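Local coordinates for protein type II restriction enzyme NgoMIV (Neisseria gonorrhoeae, PDB 1FIU) that recognises the double-stranded DNA sequence 5'-GCCGGC-3' and cleaves it after the first G, working as a magnesium-dependent homotetrameric restriction endonuclease, at residues I[18-23]-I[55-60]; I[142-147]-I[178-183]; I[239-244]-I[272-277]. One frame throughout, in Å; residues are numbered along the deposited sequence.

Contact 1: I[18-23]-I[55-60]; sequences DGNILA and TVSERL. With nucleotides of chain D.
N20 and L60 meet where the Schellman motif closing helix 4-18 faces the loop that leads into helix 62-81. N20, the first residue after the helix to leave helical phi/psi, has positive phi (63°). No direct hydrogen bond joins 18-23 to 55-60. In the apolar part, CD1 of I21 and CD1 of L60 approach to 3.4 Å, tighter than usual for two carbons, with the side chains crossing at about a right angle. CG of L60 also lies 3.6 Å from N20 O. CB of A23 lies 3.5 Å from OG of S57, and CG2 of T55 comes up to the N20 amide at ND2.

Three waters form the polar part. One donates to both N20 O and E58 O and weakly accepts from S57 OG; a second donates to I21 O and accepts from L60 N; a third links T55 OG1 to N20 ND2, weakly on the amide side. ND2 also bonds back to L17 O. The loop reaches DNA through R59: the chain, extended from CG to NE, carries NE to OP1 of DG3 of chain D (2.9 Å), and NH2 meets the same oxygen at 3.0 Å, in the guanidinium plane.

Contact 2: I[142-147]-I[178-183]; sequences IVTRNL and PLLHAS
V143 O receives two amides, H181 N at 2.8 Å and A182 N at 3.1 Å, both arriving from the same face of its carbonyl plane. H181 and A182 thus both oppose V143, which defines a classic beta bulge between antiparallel strands 141-145 and 179-187; the register slips by one residue before T144 pairs with L180. V143 N returns a bond to A182 O. Beyond the bulge, R145 and L179 form a regular hydrogen-bonded pair, with R145 N lying in the carbonyl plane of L179 O at 2.8 Å.

On one face, CG of L180 is anti to the backbone N (chi1 179°) and its CD1 touches CB of I142 (3.8 Å), the side chains crossing at about a right angle. On the other face V143 CB meets A182 CB at 4.0 Å. At P178, N146 lies alongside the ring, ND2 against CG, while L147 CD2 reaches L179 CD1.

Further out, strand 92-96 pairs with the other edge of 141-145, by backbone bonds between I142 and K95 and between T144 and N93. These are strands of the PD-(D/E)XK nuclease core, and their neighbours D140 and C186 bind magnesium. R145 leads away from L179: its NH1 bonds to O of A285 and O of the C-terminal V286, both of the second subunit. These oxygens would be expected to offset the arginine charge, which also sits close to R88.

Contact 3: I[239-244]-I[272-277]; sequences DCVYHF and KRLKDI
The last two parallel strands of the mixed sheet, 240-243 and 274-276, meet here, and their backbones alternate donor and acceptor. V241 N bonds to R273 O, K275 N to V241 O at 2.9 Å, and H243 N to K275 O at 2.8 Å and nearly straight (173°). The run ends with a weak bond from I277 N to H243 O (130° at the hydrogen). These bonds differ in approach: K275 N lies in the plane of its acceptor carbonyl, whereas V241 N sits 41° above that of R273.

The strands are joined by the helical segments 246-256 and 259-270 in a beta-alpha-beta crossover. Helix 259-270 ends in a Schellman motif with K272, at positive phi, as its C-prime residue, and R273 follows. The R273 chain bends at chi2 and chi3, and NH1 bonds to D239 O at 2.9 Å and back to K272 O, both acceptors close to the guanidinium plane; NH2 bonds to I238 O and G234 O.

On the face carrying Y242 and K275, the two side chains lie side by side, pointing the same way, with Y242 CD2 3.9 Å from K275 CB. The ring edge also receives D276 O, 3.3 Å from CD2 and in the ring plane. Their polar ends share D283, whose OD2 takes the Y242 hydroxyl and forms a salt bridge with K275 NZ. K275 CG packs on C240 SG at 3.8 Å. On the opposite face V241 CG1 meets L274 CD1 at 3.7 Å.

Overall arrangement
From the N terminus, the chain leaves helix 4-18, and contact 1 closes a loop holding helix 38-50. Contact 2 closes next: its intervening residues include only a short helix, 150-153. Contact 3 closes last, around helices 246-256 and 259-270. The three follow one another in series, with none nested or crossing. Contacts 2 and 3 belong to the same six-stranded sheet, separated by strand 215-220, with centres 21 Å apart and nearest atoms about 7 Å apart; both touch the second subunit. Contact 1 lies off the sheet, its centre 33 Å from that of contact 2, but it touches contact 3, where L22 CD2 packs on F244 CE1 at 4.2 Å.

Contact 1: I[18-23]-I[55-60]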
loop_
_atom_site.group_PDB
_atom_site.type_symbol
_atom_site.label_atom_id
_atom_site.label_comp_id
_atom_site.label_asym_id
_atom_site.label_seq_id
_atom_site.Cartn_x
_atom_site.Cartn_y
_atom_site.Cartn_z
ATOM N N ASP I 18 12.607 37.581 -13.634
ATOM C CA ASP I 18 12.836 38.047 -14.999
ATOM C C ASP I 18 11.810 37.525 -16.003
ATOM O O ASP I 18 11.480 38.211 -16.968
ATOM C CB ASP I 18 14.263 37.688 -15.460
ATOM C CG ASP I 18 15.352 38.475 -14.722
ATOM O OD1 ASP I 18 15.053 39.361 -13.887
ATOM O OD2 ASP I 18 16.543 38.199 -14.988
ATOM N N GLY I 19 11.293 36.319 -15.787
ATOM C CA GLY I 19 10.311 35.774 -16.705
ATOM C C GLY I 19 8.891 36.191 -16.355
ATOM O O GLY I 19 7.929 35.781 -17.004
ATOM N N ASN I 20 8.766 37.021 -15.320
ATOM C CA ASN I 20 7.459 37.481 -14.842
ATOM C C ASN I 20 6.597 36.318 -14.327
ATOM O O ASN I 20 5.364 36.416 -14.308
ATOM C CB ASN I 20 6.712 38.244 -15.950
ATOM C CG ASN I 20 7.354 39.581 -16.273
ATOM O OD1 ASN I 20 6.943 40.270 -17.204
ATOM N ND2 ASN I 20 8.363 39.952 -15.507
ATOM N N ILE I 21 7.248 35.217 -13.935
ATOM C CA ILE I 21 6.530 34.053 -13.406
ATOM C C ILE I 21 6.019 34.496 -12.042
ATOM O O ILE I 21 4.855 34.273 -11.699
ATOM C CB ILE I 21 7.456 32.834 -13.234
ATOM C CG1 ILE I 21 8.162 32.509 -14.574
ATOM C CG2 ILE I 21 6.645 31.657 -12.702
ATOM C CD1 ILE I 21 7.255 32.549 -15.782
ATOM N N LEU I 22 6.917 35.113 -11.276
ATOM C CA LEU I 22 6.588 35.687 -9.970
ATOM C C LEU I 22 6.566 37.209 -10.182
ATOM O O LEU I 22 7.599 37.812 -10.484
ATOM C CB LEU I 22 7.648 35.362 -8.911
ATOM C CG LEU I 22 7.320 35.968 -7.528
ATOM C CD1 LEU I 22 6.042 35.322 -6.958
ATOM C CD2 LEU I 22 8.472 35.750 -6.572
ATOM N N ALA I 23 5.394 37.820 -10.039
ATOM C CA ALA I 23 5.280 39.276 -10.224
ATOM C C ALA I 23 4.005 39.731 -9.535
ATOM O O ALA I 23 3.335 38.931 -8.877
ATOM C CB ALA I 23 5.237 39.620 -11.700
ATOM N N THR I 55 8.448 44.131 -10.618
ATOM C CA THR I 55 7.661 44.146 -11.835
ATOM C C THR I 55 6.149 44.040 -11.643
ATOM O O THR I 55 5.658 43.272 -10.807
ATOM C CB THR I 55 8.106 43.016 -12.765
ATOM O OG1 THR I 55 9.491 43.194 -13.086
ATOM C CG2 THR I 55 7.270 43.007 -14.045
ATOM N N VAL I 56 5.425 44.851 -12.404
ATOM C CA VAL I 56 3.974 44.807 -12.372
ATOM C C VAL I 56 3.571 44.258 -13.718
ATOM O O VAL I 56 3.938 44.809 -14.764
ATOM C CB VAL I 56 3.315 46.200 -12.202
ATOM C CG1 VAL I 56 1.787 46.061 -12.404
ATOM C CG2 VAL I 56 3.610 46.752 -10.804
ATOM N N SER I 57 2.840 43.155 -13.707
ATOM C CA SER I 57 2.379 42.560 -14.949
ATOM C C SER I 57 1.200 41.646 -14.644
ATOM O O SER I 57 0.993 41.238 -13.495
ATOM C CB SER I 57 3.505 41.765 -15.613
ATOM O OG SER I 57 3.871 40.665 -14.804
ATOM N N GLU I 58 0.410 41.352 -15.671
ATOM C CA GLU I 58 -0.737 40.481 -15.497
ATOM C C GLU I 58 -0.255 39.073 -15.183
ATOM O O GLU I 58 0.812 38.651 -15.645
ATOM C CB GLU I 58 -1.604 40.463 -16.761
ATOM C CG GLU I 58 -2.537 41.674 -16.881
ATOM C CD GLU I 58 -3.619 41.708 -15.796
ATOM O OE1 GLU I 58 -4.542 40.863 -15.840
ATOM O OE2 GLU I 58 -3.549 42.575 -14.896
ATOM N N ARG I 59 -1.030 38.380 -14.355
ATOM C CA ARG I 59 -0.744 37.004 -13.956
ATOM C C ARG I 59 -0.651 36.160 -15.235
ATOM O O ARG I 59 -1.504 36.240 -16.114
ATOM C CB ARG I 59 -1.888 36.490 -13.070
ATOM C CG ARG I 59 -1.591 35.241 -12.285
ATOM C CD ARG I 59 -2.873 34.766 -11.599
ATOM N NE ARG I 59 -2.595 33.753 -10.598
ATOM C CZ ARG I 59 -2.594 33.967 -9.288
ATOM N NH1 ARG I 59 -2.868 35.174 -8.792
ATOM N NH2 ARG I 59 -2.303 32.965 -8.471
ATOM N N LEU I 60 0.393 35.348 -15.342
ATOM C CA LEU I 60 0.521 34.517 -16.533
ATOM C C LEU I 60 -0.481 33.377 -16.484
ATOM O O LEU I 60 -0.958 32.989 -15.418
ATOM C CB LEU I 60 1.927 33.899 -16.616
ATOM C CG LEU I 60 3.128 34.836 -16.606
ATOM C CD1 LEU I 60 4.422 34.020 -16.807
ATOM C CD2 LEU I 60 2.961 35.856 -17.699
ATOM P P DG D 3 -2.385 29.601 -10.416
ATOM O OP1 DG D 3 -1.890 30.966 -10.686
ATOM O OP2 DG D 3 -2.626 29.179 -9.000
ATOM O "O5'" DG D 3 -3.750 29.359 -11.184
ATOM C "C5'" DG D 3 -4.045 30.002 -12.419
ATOM C "C4'" DG D 3 -5.395 30.680 -12.330
ATOM O "O4'" DG D 3 -6.442 29.694 -12.205
ATOM C "C3'" DG D 3 -5.557 31.609 -11.132
ATOM O "O3'" DG D 3 -6.309 32.750 -11.553
ATOM C "C2'" DG D 3 -6.248 30.745 -10.088
ATOM C "C1'" DG D 3 -7.029 29.726 -10.908
ATOM N N9 DG D 3 -6.951 28.373 -10.357
ATOM C C8 DG D 3 -5.916 27.830 -9.630
ATOM N N7 DG D 3 -6.138 26.594 -9.258
ATOM C C5 DG D 3 -7.389 26.298 -9.784
ATOM C C6 DG D 3 -8.158 25.104 -9.724
ATOM O O6 DG D 3 -7.859 24.025 -9.208
ATOM N N1 DG D 3 -9.385 25.247 -10.368
ATOM C C2 DG D 3 -9.804 26.398 -11.027
ATOM N N2 DG D 3 -11.018 26.355 -11.602
ATOM N N3 DG D 3 -9.085 27.499 -11.110
ATOM C C4 DG D 3 -7.905 27.389 -10.462
HETATM O O HOH W 1 10.460 41.241 -14.552
HETATM O O HOH W 2 2.833 37.679 -13.856
HETATM O O HOH W 3 2.263 34.036 -13.122
#

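Contact 2: I[142-147]-I[178-183]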
loop_
_atom_site.group_PDB
_atom_site.type_symbol
_atom_site.label_atom_id
_atom_site.label_comp_id
_atom_site.label_asym_id
_atom_site.label_seq_id
_atom_site.Cartn_x
_atom_site.Cartn_y
_atom_site.Cartn_z
ATOM N N ILE I 142 13.059 14.557 -14.074
ATOM C CA ILE I 142 13.717 13.351 -13.617
ATOM C C ILE I 142 15.216 13.570 -13.592
ATOM O O ILE I 142 15.752 14.412 -14.336
ATOM C CB ILE I 142 13.435 12.091 -14.517
ATOM C CG1 ILE I 142 13.891 12.342 -15.961
ATOM C CG2 ILE I 142 11.980 11.681 -14.408
ATOM C CD1 ILE I 142 13.681 11.130 -16.902
ATOM N N VAL I 143 15.878 12.865 -12.675
ATOM C CA VAL I 143 17.340 12.847 -12.611
ATOM C C VAL I 143 17.670 11.384 -12.885
ATOM O O VAL I 143 17.048 10.498 -12.317
ATOM C CB VAL I 143 17.906 13.220 -11.228
ATOM C CG1 VAL I 143 19.449 13.235 -11.271
ATOM C CG2 VAL I 143 17.391 14.602 -10.823
ATOM N N THR I 144 18.619 11.138 -13.792
ATOM C CA THR I 144 19.001 9.769 -14.134
ATOM C C THR I 144 20.510 9.591 -14.046
ATOM O O THR I 144 21.263 10.573 -14.107
ATOM C CB THR I 144 18.529 9.409 -15.561
ATOM O OG1 THR I 144 19.144 10.294 -16.504
ATOM C CG2 THR I 144 17.006 9.579 -15.674
ATOM N N ARG I 145 20.941 8.337 -13.887
ATOM C CA ARG I 145 22.369 8.000 -13.798
ATOM C C ARG I 145 22.708 7.040 -14.932
ATOM O O ARG I 145 22.089 5.994 -15.063
ATOM C CB ARG I 145 22.698 7.294 -12.471
ATOM C CG ARG I 145 24.209 7.210 -12.211
ATOM C CD ARG I 145 24.546 6.466 -10.948
ATOM N NE ARG I 145 25.994 6.398 -10.757
ATOM C CZ ARG I 145 26.583 5.953 -9.653
ATOM N NH1 ARG I 145 25.844 5.532 -8.629
ATOM N NH2 ARG I 145 27.916 5.932 -9.564
ATOM N N ASN I 146 23.692 7.411 -15.748
ATOM C CA ASN I 146 24.139 6.547 -16.825
ATOM C C ASN I 146 24.989 5.430 -16.238
ATOM O O ASN I 146 25.573 5.572 -15.168
ATOM C CB ASN I 146 24.955 7.360 -17.830
ATOM C CG ASN I 146 24.079 8.214 -18.724
ATOM O OD1 ASN I 146 24.537 9.216 -19.289
ATOM N ND2 ASN I 146 22.818 7.813 -18.881
ATOM N N LEU I 147 25.056 4.312 -16.950
ATOM C CA LEU I 147 25.803 3.160 -16.466
ATOM C C LEU I 147 27.301 3.360 -16.574
ATOM O O LEU I 147 27.762 4.282 -17.243
ATOM C CB LEU I 147 25.335 1.927 -17.213
ATOM C CG LEU I 147 23.807 1.776 -17.174
ATOM C CD1 LEU I 147 23.428 0.472 -17.837
ATOM C CD2 LEU I 147 23.278 1.785 -15.719
ATOM N N PRO I 178 19.742 3.210 -18.386
ATOM C CA PRO I 178 20.152 4.105 -17.299
ATOM C C PRO I 178 19.229 3.903 -16.102
ATOM O O PRO I 178 18.150 3.352 -16.239
ATOM C CB PRO I 178 19.975 5.496 -17.890
ATOM C CG PRO I 178 20.043 5.274 -19.360
ATOM C CD PRO I 178 19.326 3.984 -19.569
ATOM N N LEU I 179 19.668 4.379 -14.949
ATOM C CA LEU I 179 18.899 4.264 -13.705
ATOM C C LEU I 179 18.156 5.561 -13.389
ATOM O O LEU I 179 18.678 6.652 -13.597
ATOM C CB LEU I 179 19.850 3.945 -12.548
ATOM C CG LEU I 179 20.456 2.526 -12.582
ATOM C CD1 LEU I 179 21.824 2.507 -11.896
ATOM C CD2 LEU I 179 19.477 1.556 -11.888
ATOM N N LEU I 180 16.922 5.430 -12.902
ATOM C CA LEU I 180 16.138 6.607 -12.515
ATOM C C LEU I 180 16.579 6.951 -11.084
ATOM O O LEU I 180 16.404 6.150 -10.164
ATOM C CB LEU I 180 14.632 6.305 -12.580
ATOM C CG LEU I 180 13.728 7.482 -12.166
ATOM C CD1 LEU I 180 14.050 8.700 -13.037
ATOM C CD2 LEU I 180 12.250 7.088 -12.285
ATOM N N HIS I 181 17.163 8.138 -10.906
ATOM C CA HIS I 181 17.667 8.555 -9.603
ATOM C C HIS I 181 16.598 9.294 -8.808
ATOM O O HIS I 181 16.476 9.102 -7.592
ATOM C CB HIS I 181 18.880 9.481 -9.782
ATOM C CG HIS I 181 19.542 9.849 -8.494
ATOM N ND1 HIS I 181 19.599 11.144 -8.015
ATOM C CD2 HIS I 181 20.163 9.075 -7.579
ATOM C CE1 HIS I 181 20.237 11.142 -6.857
ATOM N NE2 HIS I 181 20.593 9.903 -6.575
ATOM N N ALA I 182 15.837 10.135 -9.492
ATOM C CA ALA I 182 14.815 10.926 -8.806
ATOM C C ALA I 182 13.648 11.353 -9.663
ATOM O O ALA I 182 13.794 11.613 -10.869
ATOM C CB ALA I 182 15.453 12.201 -8.208
ATOM N N SER I 183 12.489 11.444 -9.004
ATOM C CA SER I 183 11.244 11.951 -9.587
ATOM C C SER I 183 11.017 13.247 -8.813
ATOM O O SER I 183 10.899 13.225 -7.585
ATOM C CB SER I 183 10.064 11.028 -9.304
ATOM O OG SER I 183 8.836 11.681 -9.669
#

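Contact 3: I[239-244]-I[272-277]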
loop_
_atom_site.group_PDB
_atom_site.type_symbol
_atom_site.label_atom_id
_atom_site.label_comp_id
_atom_site.label_asym_id
_atom_site.label_seq_id
_atom_site.Cartn_x
_atom_site.Cartn_y
_atom_site.Cartn_z
ATOM N N ASP I 239 8.831 11.585 -0.295
ATOM C CA ASP I 239 9.981 11.614 0.615
ATOM C C ASP I 239 10.026 12.895 1.450
ATOM O O ASP I 239 10.251 12.847 2.663
ATOM C CB ASP I 239 11.312 11.536 -0.148
ATOM C CG ASP I 239 11.494 10.227 -0.919
ATOM O OD1 ASP I 239 10.650 9.326 -0.819
ATOM O OD2 ASP I 239 12.503 10.135 -1.632
ATOM N N CYS I 240 9.866 14.030 0.773
ATOM C CA CYS I 240 9.925 15.346 1.408
ATOM C C CYS I 240 9.448 16.399 0.403
ATOM O O CYS I 240 9.494 16.172 -0.806
ATOM C CB CYS I 240 11.367 15.652 1.818
ATOM S SG CYS I 240 11.510 17.090 2.981
ATOM N N VAL I 241 8.982 17.543 0.907
ATOM C CA VAL I 241 8.540 18.644 0.052
ATOM C C VAL I 241 9.539 19.783 0.219
ATOM O O VAL I 241 10.085 19.994 1.307
ATOM C CB VAL I 241 7.109 19.102 0.451
ATOM C CG1 VAL I 241 6.689 20.366 -0.313
ATOM C CG2 VAL I 241 6.124 17.995 0.126
ATOM N N TYR I 242 9.796 20.513 -0.858
ATOM C CA TYR I 242 10.758 21.610 -0.823
ATOM C C TYR I 242 10.080 22.895 -1.285
ATOM O O TYR I 242 9.450 22.906 -2.330
ATOM C CB TYR I 242 11.941 21.287 -1.742
ATOM C CG TYR I 242 12.687 20.056 -1.265
ATOM C CD1 TYR I 242 12.170 18.774 -1.485
ATOM C CD2 TYR I 242 13.883 20.182 -0.553
ATOM C CE1 TYR I 242 12.839 17.625 -0.995
ATOM C CE2 TYR I 242 14.558 19.043 -0.062
ATOM C CZ TYR I 242 14.022 17.769 -0.288
ATOM O OH TYR I 242 14.680 16.667 0.221
ATOM N N HIS I 243 10.206 23.959 -0.484
ATOM C CA HIS I 243 9.572 25.235 -0.787
ATOM C C HIS I 243 10.539 26.146 -1.544
ATOM O O HIS I 243 11.730 26.225 -1.201
ATOM C CB HIS I 243 9.123 25.926 0.525
ATOM C CG HIS I 243 8.167 27.066 0.306
ATOM N ND1 HIS I 243 8.575 28.380 0.218
ATOM C CD2 HIS I 243 6.833 27.068 0.073
ATOM C CE1 HIS I 243 7.530 29.145 -0.067
ATOM N NE2 HIS I 243 6.459 28.374 -0.160
ATOM N N PHE I 244 10.015 26.852 -2.544
ATOM C CA PHE I 244 10.844 27.725 -3.364
ATOM C C PHE I 244 11.470 28.907 -2.628
ATOM O O PHE I 244 12.450 29.485 -3.107
ATOM C CB PHE I 244 10.056 28.229 -4.593
ATOM C CG PHE I 244 9.374 29.565 -4.396
ATOM C CD1 PHE I 244 9.688 30.639 -5.228
ATOM C CD2 PHE I 244 8.386 29.741 -3.412
ATOM C CE1 PHE I 244 9.024 31.864 -5.099
ATOM C CE2 PHE I 244 7.720 30.973 -3.281
ATOM C CZ PHE I 244 8.042 32.023 -4.125
ATOM N N LYS I 272 10.376 17.144 9.534
ATOM C CA LYS I 272 11.089 16.658 8.349
ATOM C C LYS I 272 10.199 16.391 7.146
ATOM O O LYS I 272 10.417 15.413 6.418
ATOM C CB LYS I 272 11.853 15.368 8.699
ATOM C CG LYS I 272 12.752 15.494 9.929
ATOM C CD LYS I 272 13.722 16.646 9.808
ATOM C CE LYS I 272 14.534 16.839 11.089
ATOM N NZ LYS I 272 15.420 18.044 11.027
ATOM N N ARG I 273 9.192 17.241 6.934
ATOM C CA ARG I 273 8.303 17.075 5.773
ATOM C C ARG I 273 8.452 18.234 4.810
ATOM O O ARG I 273 8.002 18.158 3.670
ATOM C CB ARG I 273 6.816 16.996 6.153
ATOM C CG ARG I 273 6.463 16.012 7.268
ATOM C CD ARG I 273 7.056 14.621 7.014
ATOM N NE ARG I 273 6.496 13.959 5.831
ATOM C CZ ARG I 273 7.235 13.467 4.835
ATOM N NH1 ARG I 273 8.559 13.580 4.869
ATOM N NH2 ARG I 273 6.650 12.816 3.830
ATOM N N LEU I 274 9.085 19.306 5.276
ATOM C CA LEU I 274 9.270 20.510 4.468
ATOM C C LEU I 274 10.655 21.138 4.655
ATOM O O LEU I 274 11.124 21.323 5.792
ATOM C CB LEU I 274 8.175 21.547 4.829
ATOM C CG LEU I 274 8.182 22.826 4.001
ATOM C CD1 LEU I 274 7.913 22.495 2.509
ATOM C CD2 LEU I 274 7.120 23.792 4.555
ATOM N N LYS I 275 11.321 21.454 3.540
ATOM C CA LYS I 275 12.640 22.067 3.557
ATOM C C LYS I 275 12.693 23.188 2.517
ATOM O O LYS I 275 11.680 23.505 1.897
ATOM C CB LYS I 275 13.723 21.017 3.246
ATOM C CG LYS I 275 13.795 19.868 4.262
ATOM C CD LYS I 275 14.874 18.849 3.864
ATOM C CE LYS I 275 14.908 17.640 4.813
ATOM N NZ LYS I 275 16.179 16.838 4.574
ATOM N N ASP I 276 13.871 23.779 2.331
ATOM C CA ASP I 276 14.035 24.860 1.365
ATOM C C ASP I 276 14.539 24.281 0.037
ATOM O O ASP I 276 15.153 23.212 0.032
ATOM C CB ASP I 276 15.091 25.856 1.847
ATOM C CG ASP I 276 15.259 27.022 0.893
ATOM O OD1 ASP I 276 14.280 27.770 0.696
ATOM O OD2 ASP I 276 16.355 27.196 0.341
ATOM N N ILE I 277 14.306 24.997 -1.062
ATOM C CA ILE I 277 14.784 24.544 -2.384
ATOM C C ILE I 277 16.311 24.263 -2.319
ATOM O O ILE I 277 16.803 23.333 -2.965
ATOM C CB ILE I 277 14.471 25.628 -3.489
ATOM C CG1 ILE I 277 14.975 25.190 -4.868
ATOM C CG2 ILE I 277 15.108 26.961 -3.125
ATOM C CD1 ILE I 277 14.283 24.005 -5.408
#